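Local atomic coordinates of esterase (Xanthomonas oryzae pv. oryzae, PDB entry 3H2G), a protein that acts as an esterase that degrades rice cell walls and contributes to virulence, and probably belongs to the alpha/beta-hydrolase lipases. Residues E266-P270 with G271-L275; V339-K342 with N343-T346; V386-D390 with Q391-K395. One frame throughout, in Å; residues are numbered along the deposited sequence.

Interaction 1: residues E266-P270 with G271-L275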
# COMPACT_ATOMS: atom_id res chain seq x y z
N GLU A 266 -7.61 -1.54 -20.42
CA GLU A 266 -8.44 -0.91 -19.41
C GLU A 266 -9.25 -1.86 -18.51
O GLU A 266 -9.25 -1.70 -17.29
CB GLU A 266 -9.36 0.14 -20.05
CG GLU A 266 -8.58 1.29 -20.70
CD GLU A 266 -9.42 2.54 -20.91
OE1 GLU A 266 -10.47 2.45 -21.58
OE2 GLU A 266 -9.02 3.61 -20.41
N PRO A 267 -9.93 -2.85 -19.09
CA PRO A 267 -10.72 -3.79 -18.29
C PRO A 267 -9.92 -4.63 -17.29
O PRO A 267 -10.50 -5.27 -16.41
CB PRO A 267 -11.39 -4.68 -19.34
CG PRO A 267 -11.51 -3.76 -20.53
CD PRO A 267 -10.17 -3.07 -20.53
N LEU A 268 -8.60 -4.63 -17.41
CA LEU A 268 -7.74 -5.41 -16.52
C LEU A 268 -7.31 -4.71 -15.23
O LEU A 268 -6.89 -5.36 -14.27
CB LEU A 268 -6.46 -5.83 -17.25
CG LEU A 268 -6.53 -6.70 -18.50
CD1 LEU A 268 -5.15 -6.75 -19.15
CD2 LEU A 268 -7.00 -8.11 -18.12
N PHE A 269 -7.43 -3.38 -15.20
CA PHE A 269 -6.95 -2.64 -14.04
C PHE A 269 -7.93 -1.69 -13.35
O PHE A 269 -7.98 -0.50 -13.66
CB PHE A 269 -5.70 -1.85 -14.46
CG PHE A 269 -4.60 -2.72 -14.99
CD1 PHE A 269 -3.87 -3.55 -14.14
CD2 PHE A 269 -4.29 -2.72 -16.35
CE1 PHE A 269 -2.85 -4.37 -14.63
CE2 PHE A 269 -3.27 -3.54 -16.86
CZ PHE A 269 -2.55 -4.36 -15.99
N PRO A 270 -8.72 -2.20 -12.39
CA PRO A 270 -8.76 -3.59 -11.91
C PRO A 270 -9.75 -4.41 -12.73
O PRO A 270 -10.54 -3.85 -13.49
CB PRO A 270 -9.21 -3.43 -10.46
CG PRO A 270 -10.20 -2.31 -10.56
CD PRO A 270 -9.49 -1.32 -11.49
N GLY A 271 -9.71 -5.73 -12.58
CA GLY A 271 -10.61 -6.57 -13.34
C GLY A 271 -10.83 -7.96 -12.76
O GLY A 271 -10.80 -8.15 -11.55
N LYS A 272 -11.03 -8.93 -13.65
CA LYS A 272 -11.28 -10.31 -13.25
C LYS A 272 -10.03 -11.14 -12.99
O LYS A 272 -10.13 -12.32 -12.67
CB LYS A 272 -12.13 -10.99 -14.33
CG LYS A 272 -13.48 -10.33 -14.57
CD LYS A 272 -14.37 -10.44 -13.33
CE LYS A 272 -15.71 -9.77 -13.55
NZ LYS A 272 -16.58 -9.89 -12.34
N GLN A 273 -8.86 -10.53 -13.12
CA GLN A 273 -7.61 -11.25 -12.89
C GLN A 273 -6.69 -10.61 -11.85
O GLN A 273 -6.66 -9.39 -11.70
CB GLN A 273 -6.83 -11.37 -14.20
CG GLN A 273 -7.41 -12.35 -15.20
CD GLN A 273 -6.66 -12.32 -16.52
OE1 GLN A 273 -6.91 -11.46 -17.37
NE2 GLN A 273 -5.72 -13.24 -16.69
N SER A 274 -5.95 -11.45 -11.15
CA SER A 274 -4.99 -10.97 -10.16
C SER A 274 -3.70 -10.72 -10.95
O SER A 274 -3.54 -11.25 -12.05
CB SER A 274 -4.73 -12.04 -9.11
OG SER A 274 -4.09 -13.17 -9.69
N LEU A 275 -2.79 -9.92 -10.39
CA LEU A 275 -1.53 -9.65 -11.07
C LEU A 275 -0.73 -10.94 -11.22
O LEU A 275 -0.01 -11.13 -12.20
CB LEU A 275 -0.71 -8.63 -10.28
CG LEU A 275 -1.22 -7.19 -10.33
CD1 LEU A 275 -0.40 -6.32 -9.39
CD2 LEU A 275 -1.13 -6.66 -11.76
O HOH W 1 -10.90 -8.26 -16.55
O HOH W 2 -7.86 -7.94 -13.67

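Interaction 2: residues V339-K342 with N343-T346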
# COMPACT_ATOMS: atom_id res chain seq x y z
N VAL A 339 10.94 -1.63 -6.73
CA VAL A 339 10.86 -0.32 -6.11
C VAL A 339 12.22 -0.06 -5.47
O VAL A 339 12.45 -0.40 -4.31
CB VAL A 339 9.75 -0.25 -5.03
CG1 VAL A 339 9.74 1.13 -4.37
CG2 VAL A 339 8.39 -0.55 -5.65
N PRO A 340 13.16 0.54 -6.23
CA PRO A 340 14.50 0.83 -5.72
C PRO A 340 14.51 1.60 -4.40
O PRO A 340 13.70 2.50 -4.19
CB PRO A 340 15.13 1.62 -6.86
CG PRO A 340 14.51 0.97 -8.07
CD PRO A 340 13.06 0.87 -7.66
N LEU A 341 15.43 1.22 -3.52
CA LEU A 341 15.55 1.87 -2.22
C LEU A 341 15.89 3.35 -2.39
O LEU A 341 15.81 4.13 -1.44
CB LEU A 341 16.62 1.16 -1.38
CG LEU A 341 16.67 1.50 0.11
CD1 LEU A 341 15.30 1.29 0.75
CD2 LEU A 341 17.72 0.61 0.79
N LYS A 342 16.27 3.72 -3.61
CA LYS A 342 16.59 5.11 -3.92
C LYS A 342 15.40 5.98 -3.50
O LYS A 342 15.57 7.15 -3.16
CB LYS A 342 16.84 5.27 -5.42
CG LYS A 342 17.02 6.72 -5.87
CD LYS A 342 17.06 6.85 -7.39
CE LYS A 342 17.15 8.32 -7.81
NZ LYS A 342 17.07 8.53 -9.28
N ASN A 343 14.21 5.40 -3.53
CA ASN A 343 13.00 6.12 -3.14
C ASN A 343 13.07 6.64 -1.71
O ASN A 343 12.74 7.79 -1.45
CB ASN A 343 11.78 5.20 -3.29
CG ASN A 343 11.27 5.14 -4.72
OD1 ASN A 343 10.63 6.08 -5.19
ND2 ASN A 343 11.57 4.05 -5.41
N ALA A 344 13.51 5.78 -0.80
CA ALA A 344 13.62 6.15 0.61
C ALA A 344 14.75 7.16 0.81
O ALA A 344 14.62 8.12 1.57
CB ALA A 344 13.88 4.91 1.46
N GLN A 345 15.86 6.95 0.11
CA GLN A 345 17.02 7.84 0.20
C GLN A 345 16.65 9.23 -0.30
O GLN A 345 17.01 10.24 0.32
CB GLN A 345 18.19 7.26 -0.60
CG GLN A 345 18.79 6.01 0.02
CD GLN A 345 19.62 5.19 -0.95
OE1 GLN A 345 20.37 4.30 -0.54
NE2 GLN A 345 19.47 5.46 -2.24
N THR A 346 15.94 9.27 -1.42
CA THR A 346 15.51 10.53 -2.01
C THR A 346 14.54 11.24 -1.07
O THR A 346 14.64 12.44 -0.84
CB THR A 346 14.80 10.30 -3.37
OG1 THR A 346 15.73 9.74 -4.31
CG2 THR A 346 14.25 11.61 -3.92

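Interaction 3: residues V386-D390 with Q391-K395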
# COMPACT_ATOMS: atom_id res chain seq x y z
N VAL A 386 8.63 -7.08 10.42
CA VAL A 386 9.32 -7.49 11.64
C VAL A 386 10.31 -6.42 12.11
O VAL A 386 10.32 -6.06 13.28
CB VAL A 386 10.07 -8.83 11.42
CG1 VAL A 386 10.96 -9.14 12.62
CG2 VAL A 386 9.07 -9.95 11.21
N VAL A 387 11.12 -5.92 11.18
CA VAL A 387 12.12 -4.90 11.52
C VAL A 387 11.54 -3.58 12.04
O VAL A 387 12.00 -3.06 13.05
CB VAL A 387 13.03 -4.60 10.30
CG1 VAL A 387 13.88 -3.36 10.57
CG2 VAL A 387 13.92 -5.80 10.03
N VAL A 388 10.54 -3.04 11.35
CA VAL A 388 9.95 -1.78 11.79
C VAL A 388 9.20 -1.93 13.12
O VAL A 388 9.19 -1.01 13.93
CB VAL A 388 9.01 -1.18 10.72
CG1 VAL A 388 9.80 -0.93 9.43
CG2 VAL A 388 7.84 -2.11 10.46
N ARG A 389 8.58 -3.08 13.33
CA ARG A 389 7.88 -3.33 14.58
C ARG A 389 8.90 -3.29 15.72
O ARG A 389 8.71 -2.60 16.72
CB ARG A 389 7.21 -4.71 14.56
CG ARG A 389 6.51 -5.09 15.86
CD ARG A 389 6.25 -6.59 15.92
NE ARG A 389 7.50 -7.35 15.99
CZ ARG A 389 7.60 -8.67 15.84
NH1 ARG A 389 6.52 -9.40 15.61
NH2 ARG A 389 8.78 -9.25 15.92
N ASP A 390 9.98 -4.04 15.55
CA ASP A 390 11.03 -4.11 16.57
C ASP A 390 11.78 -2.80 16.80
O ASP A 390 12.03 -2.42 17.95
CB ASP A 390 12.07 -5.18 16.20
CG ASP A 390 11.50 -6.58 16.17
OD1 ASP A 390 10.35 -6.78 16.63
OD2 ASP A 390 12.21 -7.49 15.70
N GLN A 391 12.13 -2.11 15.72
CA GLN A 391 12.89 -0.87 15.83
C GLN A 391 12.13 0.42 16.08
O GLN A 391 12.69 1.37 16.63
CB GLN A 391 13.78 -0.71 14.59
CG GLN A 391 14.95 -1.69 14.56
CD GLN A 391 15.81 -1.55 13.32
OE1 GLN A 391 16.03 -0.45 12.82
NE2 GLN A 391 16.30 -2.68 12.82
N LEU A 392 10.86 0.48 15.68
CA LEU A 392 10.08 1.70 15.88
C LEU A 392 8.72 1.53 16.56
O LEU A 392 8.47 2.14 17.59
CB LEU A 392 9.87 2.42 14.55
CG LEU A 392 9.00 3.69 14.63
CD1 LEU A 392 9.69 4.74 15.49
CD2 LEU A 392 8.74 4.24 13.23
N LEU A 393 7.85 0.73 15.96
CA LEU A 393 6.50 0.54 16.50
C LEU A 393 6.45 0.17 17.98
O LEU A 393 5.76 0.83 18.76
CB LEU A 393 5.75 -0.51 15.68
CG LEU A 393 5.70 -0.32 14.16
CD1 LEU A 393 4.77 -1.37 13.57
CD2 LEU A 393 5.22 1.08 13.80
N ASP A 394 7.18 -0.87 18.38
CA ASP A 394 7.18 -1.29 19.78
C ASP A 394 7.60 -0.17 20.72
O ASP A 394 7.05 -0.01 21.81
CB ASP A 394 8.12 -2.48 20.01
CG ASP A 394 7.57 -3.79 19.47
OD1 ASP A 394 6.35 -3.88 19.21
OD2 ASP A 394 8.37 -4.74 19.33
N LYS A 395 8.58 0.62 20.29
CA LYS A 395 9.09 1.72 21.11
C LYS A 395 8.13 2.89 21.27
O LYS A 395 8.26 3.68 22.21
CB LYS A 395 10.43 2.20 20.54
CG LYS A 395 11.46 1.07 20.46
CD LYS A 395 12.81 1.55 19.97
CE LYS A 395 13.81 0.40 19.91
NZ LYS A 395 15.15 0.84 19.44
O HOH W 3 11.48 -3.84 20.28

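Interaction 1: residues E266-P270 with G271-L275
Between Pro-267 and Gly-271 the backbone of this loop joining helices 261-264 and 275-280 doubles back so closely that CA of Gly-271 lies 3.3 Å from O of Pro-267, a CA-H...O contact bent to 133° at the hydrogen. The loop illustrates how a tight turn can be closed without direct hydrogen bonds between its two halves: a cis peptide precedes Pro-270, and the missing side chain of Gly-271 leaves room for the carbonyl of Pro-267. Two waters bridge the halves instead. One donates to O of Pro-267 and accepts from N of Lys-272; the other lies 2.8 Å from O of Leu-268, to which it probably donates, and accepts from N of Gln-273. Leu-268 and Gln-273 run side by side, with CD2 of Leu-268 3.4 Å from OE1 of Gln-273. NE2 of Gln-273 is hydrogen-bonded to OD2 of Asp-277, and Ser-274, the N-cap of helix 275-280, uses OG to cap N of Asp-277. Phe-269, whose ring meets Tyr-237 of helix 231-246, crosses Leu-275 at about a right angle. CB of Leu-268 lies above one ring face, displaced toward the rim, whereas CD2 of Leu-275 meets the edge, 4.1 Å from CE1 of Phe-269.

Interaction 2: residues V339-K342 with N343-T346
With chi1 at -82°, Asn-343 sets CG beside its own backbone N and swings ND2 back to Pro-340, while Thr-346, at -64°, turns OG1 back toward Lys-342. Both serve the first turn of helix 342-353, a worked case of side chains reinforcing a helix start. ND2 of Asn-343 donates to O of Pro-340 over 2.9 Å, meeting a lone pair in the carbonyl plane. Val-339 crosses Asn-343 at about a right angle, its CG1 3.6 Å from ND2 of Asn-343. The other end of this buried amide, OD1, is held by the backbone N of Ala-210. Two residues beyond Pro-340, O of Lys-342 is gripped twice by Thr-346. The backbone N and OG1 of Thr-346 each approach at 2.8 Å, from opposite faces of the carbonyl plane, with the hydroxyl standing 40° out of it. Lys-342, its chain extended, runs aslant past Thr-346, CG of Lys-342 3.6 Å from OG1 of Thr-346, and carries NZ to a salt bridge with Asp-217. Leu-341 and Ala-344 pack together against Leu-361 of edge strand 359-363. Upstream, N of Val-339 hydrogen-bonds to OD1 of Asp-336, the possible acid of a Ser-His-Asp triad, consistent with an alpha/beta-hydrolase fold. On the helix's outer side, NE2 of Gln-345 lies 3.4 Å from CA of Lys-342.

Interaction 3: residues V386-D390 with Q391-K395
Two backbone N-H groups, those of Leu-392 and Leu-393, converge on O of Val-388, at 2.8 Å and 3.0 Å respectively. This shared acceptor marks a pi-type widening in helix 376-396, an example of how a helix absorbs a local bulge: bonding passes from the i+4 pattern of Gln-391 N to Val-387 O to the i+5 pattern of Asp-394 N to Arg-389 O. The short axes on either side diverge by 42°. Charged groups line one flank. Arg-389 approaches Asp-390 side-on in a salt bridge in which NE and NH2 both donate to OD1 of Asp-390 within the guanidinium plane, and NH2 has a further salt bridge to Glu-38. The bend at chi3, 66°, turns the guanidinium back to that carboxylate. Asp-394 runs alongside the arginine; OD1 of Asp-394 lies 3.6 Å from CG of Arg-389 and is hydrogen-bonded to OH of Tyr-118. OD2 of Asp-394 is 3.9 Å from OD1 of Asp-390, a like-charge approach that the neighbouring arginine probably eases. Val-388 and Leu-393 face inward, joining the helix to strands 198-205 and 328-332 of the central sheet. On a more exposed side, the extended Gln-391 lies alongside Val-387, bringing NE2 of Gln-391 to 3.4 Å from CG1 of Val-387.

How the interactions relate
Followed from the N terminus, the three contacts form a series with no nesting or crossing, each confined to one continuous run of chain. Interaction 1 closes a turn between helices 261-264 and 275-280, beside helix 231-246. The chain then passes through strand 328-332 to interaction 2, where the loop leading from that strand becomes helix 342-353. After edge strand 359-363, interaction 3 bends the C-terminal helix 376-396 across strands 198-205 and 328-332. The centres of interactions 2 and 3 are about 20 Å apart; interaction 2 starts, and interaction 3 lies within, a helix that packs on the central sheet. Interactions 1 and 3 lie on opposite sides of the chain's centre, about 35 Å between centres.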